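Local atomic coordinates of adenylyltransferase and sulfurtransferase uba4 (Chaetomium thermophilum, PDB entry 6YUB), a protein that probably activates the ubiquitin-like protein Urm1 and passes sulfur to it for 2-thiolation of tRNA wobble uridines, and also acts in molybdenum cofactor biosynthesis. Residues C186-P191 / L269-R274; G204-V209 / Y255-A260; I318-Y323 / K429-E434. All coordinates share one frame; numbering follows the deposited sequence. Where two conformers were deposited one is given.

Contact 1: residues C186-P191 / L269-R274. With ZN (zinc ion), chain D.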
# COMPACT_ATOMS: atom_id res chain seq x y z
N CYS A 186 -6.11 -20.86 -10.64
CA CYS A 186 -6.52 -21.36 -9.33
C CYS A 186 -7.36 -20.32 -8.59
O CYS A 186 -8.28 -20.68 -7.85
CB CYS A 186 -5.30 -21.73 -8.49
SG CYS A 186 -4.38 -23.18 -9.04
N CYS A 187 -7.05 -19.04 -8.78
CA CYS A 187 -7.69 -17.96 -8.03
C CYS A 187 -8.93 -17.42 -8.73
O CYS A 187 -9.93 -17.11 -8.07
CB CYS A 187 -6.69 -16.83 -7.79
SG CYS A 187 -5.40 -17.23 -6.59
N PHE A 188 -8.89 -17.29 -10.06
CA PHE A 188 -10.01 -16.74 -10.83
C PHE A 188 -10.25 -17.65 -12.04
O PHE A 188 -9.66 -17.44 -13.11
CB PHE A 188 -9.73 -15.30 -11.28
CG PHE A 188 -9.27 -14.40 -10.16
CD1 PHE A 188 -7.93 -14.29 -9.85
CD2 PHE A 188 -10.19 -13.65 -9.44
CE1 PHE A 188 -7.50 -13.46 -8.83
CE2 PHE A 188 -9.77 -12.82 -8.42
CZ PHE A 188 -8.42 -12.72 -8.12
N LYS A 189 -11.10 -18.65 -11.87
CA LYS A 189 -11.53 -19.46 -13.01
C LYS A 189 -12.30 -18.57 -13.99
O LYS A 189 -13.21 -17.84 -13.60
CB LYS A 189 -12.41 -20.62 -12.54
N LYS A 190 -11.92 -18.64 -15.26
CA LYS A 190 -12.42 -17.70 -16.25
C LYS A 190 -13.94 -17.64 -16.21
O LYS A 190 -14.60 -18.68 -16.03
CB LYS A 190 -11.94 -18.10 -17.65
N PRO A 191 -14.55 -16.45 -16.37
CA PRO A 191 -16.01 -16.33 -16.35
C PRO A 191 -16.70 -17.24 -17.36
O PRO A 191 -17.89 -17.06 -17.60
CB PRO A 191 -16.24 -14.85 -16.72
CG PRO A 191 -14.99 -14.16 -16.30
CD PRO A 191 -13.88 -15.14 -16.54
N LEU A 269 -7.77 -10.32 1.15
CA LEU A 269 -8.41 -11.62 1.22
C LEU A 269 -7.36 -12.72 1.06
O LEU A 269 -6.55 -12.68 0.14
CB LEU A 269 -9.48 -11.76 0.13
CG LEU A 269 -10.50 -10.62 0.08
CD1 LEU A 269 -11.43 -10.78 -1.11
CD2 LEU A 269 -11.29 -10.56 1.38
N LYS A 270 -7.39 -13.69 1.97
CA LYS A 270 -6.46 -14.81 1.92
C LYS A 270 -6.94 -15.84 0.91
O LYS A 270 -8.10 -16.25 0.93
CB LYS A 270 -6.32 -15.44 3.31
CG LYS A 270 -5.39 -16.64 3.35
CD LYS A 270 -4.69 -16.75 4.70
CE LYS A 270 -4.22 -18.17 4.97
NZ LYS A 270 -3.01 -18.20 5.83
N MET A 271 -6.04 -16.24 0.02
CA MET A 271 -6.36 -17.21 -1.02
C MET A 271 -5.91 -18.60 -0.61
O MET A 271 -4.99 -18.77 0.20
CB MET A 271 -5.67 -16.83 -2.35
CG MET A 271 -6.06 -15.48 -2.89
SD MET A 271 -7.83 -15.36 -3.28
CE MET A 271 -7.78 -15.38 -5.06
N GLY A 272 -6.57 -19.61 -1.17
CA GLY A 272 -6.11 -20.97 -1.03
C GLY A 272 -4.89 -21.23 -1.89
O GLY A 272 -4.50 -20.43 -2.76
N GLY A 273 -4.25 -22.37 -1.66
CA GLY A 273 -3.08 -22.78 -2.42
C GLY A 273 -3.48 -23.26 -3.80
O GLY A 273 -4.57 -23.01 -4.31
N ARG A 274 -2.54 -23.99 -4.42
CA ARG A 274 -2.79 -24.56 -5.74
C ARG A 274 -4.00 -25.50 -5.70
O ARG A 274 -4.14 -26.32 -4.80
CB ARG A 274 -1.55 -25.32 -6.23
CG ARG A 274 -1.78 -26.25 -7.40
CD ARG A 274 -0.46 -26.85 -7.88
NE ARG A 274 0.37 -25.85 -8.55
CZ ARG A 274 1.64 -26.04 -8.89
NH1 ARG A 274 2.24 -27.20 -8.62
NH2 ARG A 274 2.32 -25.08 -9.50
ZN ZN D . -3.46 -22.87 -11.08
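The four-cysteine zinc site of the ThiF-type adenylyltransferase domain lies at the Cys186 end of this contact, where Cys186, in the last turn of helix 184-187, stands beside the backbone of Arg274, and Cys187 next to it meets Met271. Two CxxC pairs grip the metal. Cys186 SG binds the zinc ion at 2.3 Å, and Cys183, Cys278 and Cys281 supply the other three sulfurs. The chain from 269 to 274 runs off the edge strand 266-270 toward the second pair and passes beside the short helix on the way.

Away from the metal the contact turns apolar. Met271 sends its flexible chain across to the helix end: CG is anti to the carbonyl carbon (chi1 -60°), and bends at chi2 and chi3 lay the terminal methyl against Cys187. That methyl, Met271 CE, is only 3.3 Å from Cys187 CB, tighter than usual van der Waals contact, and 3.4 Å from Cys187 SG. Cys187 suits the spot because its short, weakly polar side chain leaves room for the methionine methyl, though the fit is tight; Ile164 and Leu166 of strand 160-166 touch it as well. Phe188, where the chain leaves helical geometry, extends the same apolar patch; its side chain crosses that of Met271 at about a right angle.

Gly272 and Gly273 bring the chain past the helix with no side chains. Arg274 then turns its CB away from the helix, and its guanidinium is held by the carbonyl oxygens of Thr171, Pro172 and Val175. At the aromatic end of the apolar patch, Phe188 CZ lies 4.1 Å from Met271 CE.

Contact 2: residues G204-V209 / Y255-A260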
# COMPACT_ATOMS: atom_id res chain seq x y z
N GLY A 204 -13.81 4.32 -17.05
CA GLY A 204 -12.63 5.15 -16.85
C GLY A 204 -11.69 4.58 -15.81
O GLY A 204 -11.89 3.46 -15.33
N ILE A 205 -10.65 5.34 -15.48
CA ILE A 205 -9.71 4.97 -14.43
C ILE A 205 -9.26 6.24 -13.72
O ILE A 205 -9.08 7.28 -14.35
CB ILE A 205 -8.50 4.19 -14.98
CG1 ILE A 205 -8.96 2.85 -15.58
CG2 ILE A 205 -7.46 3.96 -13.89
CD1 ILE A 205 -7.84 1.88 -15.90
N MET A 206 -9.09 6.14 -12.40
CA MET A 206 -8.52 7.20 -11.59
C MET A 206 -7.04 6.91 -11.38
O MET A 206 -6.67 5.77 -11.06
CB MET A 206 -9.23 7.31 -10.24
CG MET A 206 -10.72 7.64 -10.33
SD MET A 206 -11.08 9.22 -11.12
CE MET A 206 -10.17 10.35 -10.06
N GLY A 207 -6.20 7.93 -11.55
CA GLY A 207 -4.77 7.78 -11.43
C GLY A 207 -4.32 7.16 -10.13
O GLY A 207 -3.51 6.22 -10.10
N PRO A 208 -4.81 7.69 -9.01
CA PRO A 208 -4.40 7.13 -7.71
C PRO A 208 -4.63 5.63 -7.59
O PRO A 208 -3.82 4.93 -6.98
CB PRO A 208 -5.23 7.93 -6.69
CG PRO A 208 -5.53 9.22 -7.38
CD PRO A 208 -5.68 8.87 -8.85
N VAL A 209 -5.73 5.12 -8.17
CA VAL A 209 -6.04 3.70 -8.03
C VAL A 209 -4.95 2.86 -8.68
O VAL A 209 -4.35 1.99 -8.05
CB VAL A 209 -7.42 3.40 -8.62
CG1 VAL A 209 -7.83 1.96 -8.31
CG2 VAL A 209 -8.47 4.37 -8.10
N TYR A 255 -11.85 2.57 -4.26
CA TYR A 255 -11.74 4.03 -4.30
C TYR A 255 -13.13 4.59 -4.60
O TYR A 255 -13.59 4.57 -5.74
CB TYR A 255 -10.72 4.46 -5.35
CG TYR A 255 -10.43 5.94 -5.41
CD1 TYR A 255 -9.49 6.52 -4.56
CD2 TYR A 255 -11.09 6.76 -6.31
CE1 TYR A 255 -9.22 7.87 -4.61
CE2 TYR A 255 -10.83 8.11 -6.37
CZ TYR A 255 -9.89 8.67 -5.52
OH TYR A 255 -9.63 10.01 -5.57
N ASP A 256 -13.79 5.09 -3.56
CA ASP A 256 -15.12 5.68 -3.66
C ASP A 256 -15.00 7.19 -3.53
O ASP A 256 -14.61 7.69 -2.47
CB ASP A 256 -16.04 5.11 -2.57
CG ASP A 256 -17.42 5.75 -2.57
OD1 ASP A 256 -17.73 6.53 -3.50
OD2 ASP A 256 -18.19 5.48 -1.63
N LEU A 257 -15.35 7.90 -4.60
CA LEU A 257 -15.15 9.34 -4.64
C LEU A 257 -15.94 10.08 -3.57
O LEU A 257 -15.63 11.25 -3.28
CB LEU A 257 -15.53 9.88 -6.02
CG LEU A 257 -14.56 9.57 -7.15
CD1 LEU A 257 -15.20 9.85 -8.51
CD2 LEU A 257 -13.28 10.38 -7.00
N ASN A 258 -16.94 9.44 -2.96
CA ASN A 258 -17.81 10.10 -1.99
C ASN A 258 -17.59 9.58 -0.57
O ASN A 258 -18.51 9.61 0.25
CB ASN A 258 -19.27 9.94 -2.39
CG ASN A 258 -20.19 10.91 -1.68
OD1 ASN A 258 -19.81 12.06 -1.43
ND2 ASN A 258 -21.39 10.46 -1.33
N SER A 259 -16.39 9.11 -0.27
CA SER A 259 -16.09 8.62 1.08
C SER A 259 -14.59 8.55 1.27
O SER A 259 -13.89 7.90 0.48
CB SER A 259 -16.73 7.25 1.32
OG SER A 259 -16.19 6.64 2.48
N ALA A 260 -14.09 9.19 2.33
CA ALA A 260 -12.68 9.13 2.68
C ALA A 260 -12.28 7.72 3.07
O ALA A 260 -13.13 6.81 3.09
CB ALA A 260 -12.37 10.11 3.82
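Val209 and Tyr255 make the tight half of this contact. Val209 CG2, the methyl set beside the backbone N, presses on the root of the tyrosine, 3.6 Å from Tyr255 CB and 3.7 Å from Tyr255 CG. Farther out on the ring, Met206 comes across Tyr255, nearly perpendicular to it, with Met206 CG 4.0 Å from Tyr255 CE2. Packing slackens from there: Pro208 CB stands 4.5 Å from Tyr255 CE1, and Met206 CE only grazes Leu257 CD2, at 4.4 Å.

The apolar group belongs to the ThiF-type domain, where the start of helix 207-227 meets the loop that follows strand 249-254 of the central sheet. Met206 holds the N-cap position, and Pro208 suits the first helical turn, where a missing backbone N-H costs no helix bond. Nearly all of this contact borders the neighbouring subunit: Tyr255 OH is hydrogen-bonded to the carbonyl oxygen of Gly220 of that subunit, which probably steadies the ring from its far end, and Met24 of the same subunit packs on Met206.

The loop folds back as a type I turn from Asp256 to Ser259, with Leu257 and Ser259 bonded to the neighbouring subunit. The side chains of Asp256 and Asn258 face solvent and take no part in the packing. Instead Asp256 OD1 accepts from Asn258 N at 3.1 Å in an Asx turn, a nearly straight bond (171°) that reaches the oxygen from above the carboxylate plane.

Contact 3: residues I318-Y323 / K429-E434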
# COMPACT_ATOMS: atom_id res chain seq x y z
N ILE A 318 -7.36 -12.78 13.54
CA ILE A 318 -8.37 -11.82 13.98
C ILE A 318 -7.66 -10.72 14.75
O ILE A 318 -6.70 -10.97 15.47
CB ILE A 318 -9.45 -12.50 14.85
CG1 ILE A 318 -10.56 -11.50 15.19
CG2 ILE A 318 -8.84 -13.07 16.13
CD1 ILE A 318 -11.81 -12.15 15.76
N THR A 319 -8.14 -9.49 14.58
CA THR A 319 -7.56 -8.35 15.28
C THR A 319 -8.05 -8.33 16.72
O THR A 319 -9.13 -8.83 17.05
CB THR A 319 -7.94 -7.04 14.59
OG1 THR A 319 -9.36 -6.89 14.57
CG2 THR A 319 -7.41 -7.01 13.15
N ALA A 320 -7.23 -7.74 17.60
CA ALA A 320 -7.65 -7.52 18.97
C ALA A 320 -8.96 -6.75 19.01
O ALA A 320 -9.84 -7.03 19.83
CB ALA A 320 -6.56 -6.78 19.75
N THR A 321 -9.11 -5.77 18.11
CA THR A 321 -10.35 -5.00 18.05
C THR A 321 -11.53 -5.90 17.71
O THR A 321 -12.56 -5.88 18.41
CB THR A 321 -10.22 -3.89 17.01
OG1 THR A 321 -9.11 -3.04 17.35
CG2 THR A 321 -11.49 -3.05 16.94
N ALA A 322 -11.41 -6.69 16.65
CA ALA A 322 -12.54 -7.52 16.21
C ALA A 322 -12.87 -8.60 17.23
O ALA A 322 -14.05 -8.86 17.50
CB ALA A 322 -12.23 -8.14 14.85
N TYR A 323 -11.85 -9.23 17.82
CA TYR A 323 -12.11 -10.24 18.84
C TYR A 323 -12.88 -9.64 20.01
O TYR A 323 -13.83 -10.25 20.52
CB TYR A 323 -10.81 -10.87 19.33
CG TYR A 323 -11.04 -11.90 20.42
CD1 TYR A 323 -11.48 -13.18 20.10
CD2 TYR A 323 -10.83 -11.59 21.75
CE1 TYR A 323 -11.70 -14.12 21.09
CE2 TYR A 323 -11.04 -12.53 22.75
CZ TYR A 323 -11.48 -13.79 22.41
OH TYR A 323 -11.70 -14.73 23.39
N LYS A 429 0.06 -7.20 23.32
CA LYS A 429 0.43 -5.80 23.11
C LYS A 429 -0.64 -5.07 22.31
O LYS A 429 -1.04 -3.96 22.66
CB LYS A 429 1.79 -5.71 22.41
CG LYS A 429 2.25 -4.28 22.16
CD LYS A 429 3.41 -4.23 21.17
CE LYS A 429 3.33 -2.98 20.29
NZ LYS A 429 3.45 -1.71 21.06
N ALA A 430 -1.10 -5.69 21.22
CA ALA A 430 -2.17 -5.08 20.43
C ALA A 430 -3.45 -4.97 21.25
O ALA A 430 -4.20 -4.00 21.11
CB ALA A 430 -2.40 -5.90 19.16
N TRP A 431 -3.72 -5.97 22.10
CA TRP A 431 -4.86 -5.88 23.01
C TRP A 431 -4.77 -4.63 23.87
O TRP A 431 -5.76 -3.90 24.03
CB TRP A 431 -4.92 -7.14 23.88
CG TRP A 431 -6.09 -7.16 24.82
CD1 TRP A 431 -6.11 -6.77 26.12
CD2 TRP A 431 -7.41 -7.61 24.51
NE1 TRP A 431 -7.36 -6.95 26.65
CE2 TRP A 431 -8.18 -7.46 25.69
CE3 TRP A 431 -8.02 -8.13 23.37
CZ2 TRP A 431 -9.53 -7.81 25.74
CZ3 TRP A 431 -9.37 -8.48 23.43
CH2 TRP A 431 -10.10 -8.31 24.61
N ARG A 432 -3.59 -4.35 24.42
CA ARG A 432 -3.40 -3.13 25.20
C ARG A 432 -3.60 -1.90 24.34
O ARG A 432 -4.31 -0.96 24.73
CB ARG A 432 -2.00 -3.13 25.81
CG ARG A 432 -1.71 -1.96 26.74
CD ARG A 432 -0.23 -1.88 27.02
NE ARG A 432 0.43 -0.84 26.22
CZ ARG A 432 1.73 -0.80 25.97
NH1 ARG A 432 2.23 0.18 25.24
NH2 ARG A 432 2.53 -1.75 26.44
N ASP A 433 -2.98 -1.87 23.15
CA ASP A 433 -3.00 -0.67 22.33
C ASP A 433 -4.37 -0.39 21.73
O ASP A 433 -4.73 0.77 21.51
CB ASP A 433 -1.96 -0.78 21.21
CG ASP A 433 -0.54 -0.86 21.74
OD1 ASP A 433 -0.34 -0.59 22.95
OD2 ASP A 433 0.38 -1.18 20.96
N GLU A 434 -5.16 -1.44 21.47
CA GLU A 434 -6.41 -1.29 20.74
C GLU A 434 -7.65 -1.37 21.60
O GLU A 434 -8.68 -0.81 21.22
CB GLU A 434 -6.51 -2.36 19.64
CG GLU A 434 -5.39 -2.32 18.61
CD GLU A 434 -5.52 -3.45 17.60
OE1 GLU A 434 -6.66 -3.80 17.24
OE2 GLU A 434 -4.48 -3.99 17.18
O HOH W 1 -4.80 -6.62 16.67
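Glu434 and Thr321 join the last turn of helix 427-434 to the first turn of helix 320-328 in the rhodanese-like domain, whose parallel sheet ends at strand 317-319 just before the second of these helices. Starting at its root, Glu434 CB lies 3.5 Å from Thr321 OG1. A chi1 of -60° sets CG beside the backbone N, and from there an extended chain runs across the threonine: Glu434 CG is 4.0 Å from Thr321 OG1, and Glu434 CD 3.6 Å from the same oxygen, with Ala320 CB its next neighbour. At the tip the two oxygens divide the work. Glu434 OE1 receives the Thr321 hydroxyl through its anti lone pair, at 2.6 Å from Thr321 OG1, and also Thr321 N at 3.3 Å, a bent bond (136°) arriving from above the carboxylate plane. Glu434 OE2 accepts from a water at 2.7 Å, and that water in turn accepts from Ala320 N. The carboxylate thus serves two N-H groups that have no carbonyl partner in the first turn of a helix, Thr321 N directly and Ala320 N through the water, and its charge is likely to be eased by the positive end of that helix.

Thr319 completes this start as the N-cap, its OG1 accepting from Ala322 N. Glu434 OE1 also forms a salt bridge with Arg268 of the neighbouring subunit, tying the rhodanese domain across the dimer. Putting an alanine at Glu434 would probably leave the Thr321 hydroxyl and N-H, the water on Ala320 N and that arginine without their carboxylate mate.

Next to the polar pair the helices pack closely. Ala320 is small enough to sit against the backbone of Trp431, its CB touching Ala430 CB as well. Trp431 carries its indole over to the other helix, where Trp431 CZ3 meets the edge of the Tyr323 ring, near its plane, 3.8 Å from Tyr323 CD2.

All three contacts are buried, though contact 3 includes partly exposed Thr321 and Glu434. Contacts 1 and 2 share the adenylyltransferase domain and its antiparallel strands 249-254 and 266-270, since 255-260 lies in the loop between them; contact 2 is nested in the chain inside contact 1. Contact 3 follows in the rhodanese domain. None touches another, their centres being 26 to 30 Å apart. Contacts 1 and 2 rest on largely apolar packing without hydrogen bonds between segments; the zinc holds one end of contact 1 through cysteines partly outside it. Contact 3 adds a hydrogen-bonded polar side. No other chain touches contact 1, whereas contacts 2 and 3 both meet the neighbouring subunit.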